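Local coordinates for putative molybdenum carrier protein (Syntrophus aciditrophicus SB, PDB 3IMK) that is of unknown function but may bind or carry molybdenum, and belongs to the circularly permuted YpsA branch of the SLOG family, at residues 11-16 and 22-27; 28-33 and 152-157. All blocks are in the same frame, centred on the assembly; numbering follows the deposited sequence.

In the fold
Both contacts grip helix 19-29, at different depths and with different chemistry. Contact 1 is buried: it seats the helix on strand 10-12, one of the two central strands of the parallel sheet, through aliphatic packing and a serine in an ST turn, with no hydrogen bond between its segments. Contact 2 lies at the surface, where the end of the same helix and the loop after it meet helix 145-157 through a charged and polar cluster and one aliphatic touch. Phe26 links them, packing on Ile11 in contact 1 while its ring also lies against Leu153 and Glu154 of 152-157. The contact centres are about 10 Å apart.

Contact 1 (11-16 and 22-27); sequences IISGGQ and AALDFA
With chi1 of Ile11 at -71°, CG2 stands anti to the backbone N and drops onto helix 19-29, while CG1 swings beside that N and carries CD1 to the ring of Phe26. This is the first half of a beta-alpha-beta unit: strand 10-12, the helix, then strand 34-38, in the parallel sheet of a SLOG-family domain. Three helix residues receive the isoleucine. CG2 of Ile11 lies 3.9 Å from CB of Ala23. CB of Ile11 is 4.1 Å from CB of Ala27, and CD1 comes up to the edge of the Phe26 ring, near its plane. The two alanines, one helical turn apart, present only methyl groups, which lets the helix come close to the strand. Ile134 of strand 131-135 also touches Ile11 and Ala23.

Ser13 makes an ST turn: its OG accepts from Gly15 N at 3.3 Å, with a nearly straight N-H...O angle of 167°. The same hydroxyl is hydrogen-bonded to the backbone O of Asp20, tying the turn to the start of the helix. Gly15 has a positive phi of 78°, which favours glycine. Leu24 packs over this turn, its CG 3.4 Å from Ser13 OG and its CD1 4.2 Å from Gly15 CA.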
loop_
_atom_site.group_PDB
_atom_site.type_symbol
_atom_site.label_atom_id
_atom_site.label_comp_id
_atom_site.label_asym_id
_atom_site.label_seq_id
_atom_site.Cartn_x
_atom_site.Cartn_y
_atom_site.Cartn_z
ATOM N N ILE A 11 -1.438 -1.162 -8.805
ATOM C CA ILE A 11 -1.007 -1.031 -7.414
ATOM C C ILE A 11 -0.088 0.146 -7.335
ATOM O O ILE A 11 0.827 0.263 -8.154
ATOM C CB ILE A 11 -0.326 -2.303 -6.901
ATOM C CG1 ILE A 11 -1.388 -3.409 -6.721
ATOM C CG2 ILE A 11 0.421 -2.038 -5.555
ATOM C CD1 ILE A 11 -0.811 -4.836 -6.502
ATOM N N ILE A 12 -0.310 1.038 -6.367
ATOM C CA ILE A 12 0.635 2.102 -6.129
ATOM C C ILE A 12 1.136 2.130 -4.685
ATOM O O ILE A 12 0.471 1.628 -3.790
ATOM C CB ILE A 12 0.081 3.498 -6.536
ATOM C CG1 ILE A 12 -0.996 4.038 -5.592
ATOM C CG2 ILE A 12 -0.467 3.479 -7.987
ATOM C CD1 ILE A 12 -1.346 5.551 -5.862
ATOM N N SER A 13 2.282 2.780 -4.478
ATOM C CA SER A 13 2.741 3.055 -3.127
ATOM C C SER A 13 3.757 4.193 -3.164
ATOM O O SER A 13 4.122 4.678 -4.213
ATOM C CB SER A 13 3.386 1.827 -2.513
ATOM O OG SER A 13 4.739 1.656 -2.975
ATOM N N GLY A 14 4.204 4.571 -1.981
ATOM C CA GLY A 14 5.129 5.684 -1.810
ATOM C C GLY A 14 6.585 5.288 -1.853
ATOM O O GLY A 14 7.432 6.112 -1.574
ATOM N N GLY A 15 6.881 4.045 -2.222
ATOM C CA GLY A 15 8.276 3.626 -2.475
ATOM C C GLY A 15 9.086 3.352 -1.213
ATOM O O GLY A 15 10.257 2.975 -1.361
ATOM N N GLN A 16 8.556 3.558 -0.022
ATOM C CA GLN A 16 9.340 3.362 1.220
ATOM C C GLN A 16 9.734 1.883 1.319
ATOM O O GLN A 16 9.085 1.013 0.756
ATOM C CB GLN A 16 8.493 3.783 2.434
ATOM C CG GLN A 16 9.120 3.780 3.809
ATOM C CD GLN A 16 10.381 4.652 3.869
ATOM O OE1 GLN A 16 11.422 4.262 3.336
ATOM N NE2 GLN A 16 10.289 5.850 4.488
ATOM N N ALA A 22 7.145 -3.901 -0.685
ATOM C CA ALA A 22 6.502 -5.164 -0.953
ATOM C C ALA A 22 5.360 -5.008 -1.947
ATOM O O ALA A 22 5.147 -5.877 -2.824
ATOM C CB ALA A 22 5.989 -5.838 0.352
ATOM N N ALA A 23 4.568 -3.958 -1.807
ATOM C CA ALA A 23 3.516 -3.771 -2.780
ATOM C C ALA A 23 4.005 -3.717 -4.213
ATOM O O ALA A 23 3.419 -4.333 -5.126
ATOM C CB ALA A 23 2.715 -2.479 -2.421
ATOM N N LEU A 24 5.087 -2.959 -4.435
ATOM C CA LEU A 24 5.638 -2.813 -5.773
ATOM C C LEU A 24 6.259 -4.127 -6.280
ATOM O O LEU A 24 6.064 -4.511 -7.420
ATOM C CB LEU A 24 6.678 -1.678 -5.807
ATOM C CG LEU A 24 6.159 -0.297 -5.388
ATOM C CD1 LEU A 24 7.311 0.766 -5.446
ATOM C CD2 LEU A 24 4.962 0.176 -6.236
ATOM N N ASP A 25 6.977 -4.836 -5.395
ATOM C CA ASP A 25 7.637 -6.071 -5.777
ATOM C C ASP A 25 6.579 -7.107 -6.119
ATOM O O ASP A 25 6.739 -7.893 -7.074
ATOM C CB ASP A 25 8.561 -6.552 -4.653
ATOM C CG ASP A 25 9.800 -5.714 -4.509
ATOM O OD1 ASP A 25 10.150 -4.993 -5.471
ATOM O OD2 ASP A 25 10.483 -5.822 -3.454
ATOM N N PHE A 26 5.472 -7.100 -5.383
ATOM C CA PHE A 26 4.360 -8.003 -5.652
ATOM C C PHE A 26 3.779 -7.692 -7.026
ATOM O O PHE A 26 3.541 -8.583 -7.837
ATOM C CB PHE A 26 3.253 -7.864 -4.607
ATOM C CG PHE A 26 2.092 -8.787 -4.849
ATOM C CD1 PHE A 26 2.191 -10.119 -4.456
ATOM C CD2 PHE A 26 0.991 -8.369 -5.549
ATOM C CE1 PHE A 26 1.170 -11.010 -4.732
ATOM C CE2 PHE A 26 -0.050 -9.275 -5.837
ATOM C CZ PHE A 26 0.087 -10.605 -5.420
ATOM N N ALA A 27 3.505 -6.399 -7.277
ATOM C CA ALA A 27 2.930 -6.002 -8.578
ATOM C C ALA A 27 3.844 -6.484 -9.706
ATOM O O ALA A 27 3.391 -7.048 -10.704
ATOM C CB ALA A 27 2.727 -4.486 -8.652
#

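Contact 2 (28-33 and 152-157); sequences IKHHIP and LLEVFL
OE2 of Glu154 is gripped by two donors at once, Lys29 NZ at 2.7 Å and His30 NE2 at 2.6 Å, which reach it from opposite faces of the carboxylate plane. The site joins the C-terminal end of helix 19-29, closed by a Schellman motif with His31 as its C-prime residue, to helix 145-157 on the surface of the SLOG-family domain. The lysine bond is a salt bridge. The histidine one is a His-carboxylate hydrogen bond, nearly straight at 172°, with OE2 close to the imidazole plane although the ring and carboxylate planes are turned 53° apart.

Lys29 extends fully to bring NZ across the glutamate at about a right angle, whereas Glu154 bends at chi2 (-78°) to set its carboxylate between both partners. The imidazole also stacks with the ring of Phe26, which is likely to steady its orientation as well. Two donors on one oxygen would be expected to favour the charged carboxylate. With an alanine in place of this glutamate, the Lys29 ammonium would probably lose its countercharge and turn more freely, and His30 NE2 its acceptor, though the stack on Phe26 could remain.

At Ile32, whose N closes the Schellman motif on Ala27 O, the contact becomes aliphatic. Ile32 and Leu157, both of which also touch Phe26, approach each other obliquely through their delta carbons, CD1 of Ile32 lying 4.0 Å from CD1 of Leu157.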
loop_
_atom_site.group_PDB
_atom_site.type_symbol
_atom_site.label_atom_id
_atom_site.label_comp_id
_atom_site.label_asym_id
_atom_site.label_seq_id
_atom_site.Cartn_x
_atom_site.Cartn_y
_atom_site.Cartn_z
ATOM N N ILE A 28 5.137 -6.219 -9.584
ATOM C CA ILE A 28 6.107 -6.622 -10.609
ATOM C C ILE A 28 6.101 -8.153 -10.834
ATOM O O ILE A 28 5.988 -8.618 -11.978
ATOM C CB ILE A 28 7.508 -6.095 -10.248
ATOM C CG1 ILE A 28 7.535 -4.548 -10.379
ATOM C CG2 ILE A 28 8.619 -6.707 -11.176
ATOM C CD1 ILE A 28 8.700 -3.848 -9.730
ATOM N N LYS A 29 6.114 -8.903 -9.739
ATOM C CA LYS A 29 6.126 -10.369 -9.799
ATOM C C LYS A 29 4.890 -10.898 -10.534
ATOM O O LYS A 29 4.972 -11.854 -11.319
ATOM C CB LYS A 29 6.216 -10.938 -8.373
ATOM C CG LYS A 29 6.251 -12.447 -8.244
ATOM C CD LYS A 29 6.408 -12.799 -6.760
ATOM C CE LYS A 29 6.122 -14.257 -6.415
ATOM N NZ LYS A 29 5.969 -14.340 -4.928
ATOM N N HIS A 30 3.737 -10.272 -10.331
ATOM C CA HIS A 30 2.464 -10.713 -10.943
ATOM C C HIS A 30 2.022 -9.929 -12.185
ATOM O O HIS A 30 0.914 -10.106 -12.701
ATOM C CB HIS A 30 1.376 -10.766 -9.889
ATOM C CG HIS A 30 1.672 -11.807 -8.859
ATOM N ND1 HIS A 30 1.259 -13.117 -9.019
ATOM C CD2 HIS A 30 2.428 -11.777 -7.734
ATOM C CE1 HIS A 30 1.694 -13.828 -7.986
ATOM N NE2 HIS A 30 2.400 -13.040 -7.190
ATOM N N HIS A 31 2.941 -9.119 -12.702
ATOM C CA HIS A 31 2.712 -8.285 -13.880
ATOM C C HIS A 31 1.417 -7.471 -13.756
ATOM O O HIS A 31 0.674 -7.302 -14.751
ATOM C CB HIS A 31 2.716 -9.100 -15.187
ATOM C CG HIS A 31 2.959 -8.243 -16.398
ATOM N ND1 HIS A 31 4.184 -7.659 -16.652
ATOM C CD2 HIS A 31 2.166 -7.921 -17.456
ATOM C CE1 HIS A 31 4.121 -6.981 -17.787
ATOM N NE2 HIS A 31 2.911 -7.118 -18.295
ATOM N N ILE A 32 1.206 -6.919 -12.577
ATOM C CA ILE A 32 0.144 -5.937 -12.363
ATOM C C ILE A 32 0.769 -4.556 -12.564
ATOM O O ILE A 32 1.845 -4.299 -11.996
ATOM C CB ILE A 32 -0.440 -6.058 -10.935
ATOM C CG1 ILE A 32 -1.029 -7.463 -10.739
ATOM C CG2 ILE A 32 -1.480 -4.954 -10.671
ATOM C CD1 ILE A 32 -1.449 -7.749 -9.293
ATOM N N PRO A 33 0.163 -3.673 -13.390
ATOM C CA PRO A 33 0.692 -2.314 -13.527
ATOM C C PRO A 33 0.875 -1.660 -12.170
ATOM O O PRO A 33 0.104 -1.913 -11.244
ATOM C CB PRO A 33 -0.395 -1.607 -14.342
ATOM C CG PRO A 33 -0.995 -2.751 -15.156
ATOM C CD PRO A 33 -1.078 -3.862 -14.195
ATOM N N LEU A 152 0.546 -11.750 2.393
ATOM C CA LEU A 152 -0.857 -11.350 2.368
ATOM C C LEU A 152 -1.358 -11.150 0.925
ATOM O O LEU A 152 -2.446 -11.605 0.538
ATOM C CB LEU A 152 -1.052 -10.061 3.203
ATOM C CG LEU A 152 -2.458 -9.446 3.206
ATOM C CD1 LEU A 152 -3.496 -10.463 3.685
ATOM C CD2 LEU A 152 -2.431 -8.224 4.116
ATOM N N LEU A 153 -0.596 -10.389 0.145
ATOM C CA LEU A 153 -1.000 -10.127 -1.236
ATOM C C LEU A 153 -1.054 -11.411 -2.062
ATOM O O LEU A 153 -1.922 -11.557 -2.950
ATOM C CB LEU A 153 -0.092 -9.053 -1.860
ATOM C CG LEU A 153 -0.220 -7.657 -1.240
ATOM C CD1 LEU A 153 0.836 -6.696 -1.851
ATOM C CD2 LEU A 153 -1.617 -7.092 -1.346
ATOM N N GLU A 154 -0.147 -12.336 -1.776
ATOM C CA GLU A 154 -0.197 -13.624 -2.457
ATOM C C GLU A 154 -1.513 -14.355 -2.216
ATOM O O GLU A 154 -2.074 -14.952 -3.130
ATOM C CB GLU A 154 0.994 -14.482 -2.102
ATOM C CG GLU A 154 2.298 -13.951 -2.743
ATOM C CD GLU A 154 2.480 -14.291 -4.272
ATOM O OE1 GLU A 154 1.804 -15.220 -4.797
ATOM O OE2 GLU A 154 3.364 -13.637 -4.901
ATOM N N VAL A 155 -2.000 -14.335 -0.987
ATOM C CA VAL A 155 -3.290 -15.011 -0.709
ATOM C C VAL A 155 -4.434 -14.244 -1.339
ATOM O O VAL A 155 -5.345 -14.843 -1.921
ATOM C CB VAL A 155 -3.531 -15.222 0.828
ATOM C CG1 VAL A 155 -4.902 -15.880 1.077
ATOM C CG2 VAL A 155 -2.370 -16.026 1.467
ATOM N N PHE A 156 -4.373 -12.904 -1.262
ATOM C CA PHE A 156 -5.398 -12.056 -1.862
ATOM C C PHE A 156 -5.513 -12.193 -3.384
ATOM O O PHE A 156 -6.629 -12.306 -3.897
ATOM C CB PHE A 156 -5.159 -10.586 -1.396
ATOM C CG PHE A 156 -5.976 -9.549 -2.124
ATOM C CD1 PHE A 156 -7.341 -9.704 -2.282
ATOM C CD2 PHE A 156 -5.383 -8.401 -2.582
ATOM C CE1 PHE A 156 -8.077 -8.750 -2.994
ATOM C CE2 PHE A 156 -6.112 -7.425 -3.254
ATOM C CZ PHE A 156 -7.462 -7.611 -3.451
ATOM N N LEU A 157 -4.376 -12.170 -4.093
ATOM C CA LEU A 157 -4.364 -12.044 -5.598
ATOM C C LEU A 157 -3.618 -13.124 -6.373
ATOM O O LEU A 157 -3.612 -13.097 -7.615
ATOM C CB LEU A 157 -3.737 -10.733 -6.021
ATOM C CG LEU A 157 -4.551 -9.489 -5.731
ATOM C CD1 LEU A 157 -3.714 -8.239 -6.026
ATOM C CD2 LEU A 157 -5.888 -9.532 -6.506
#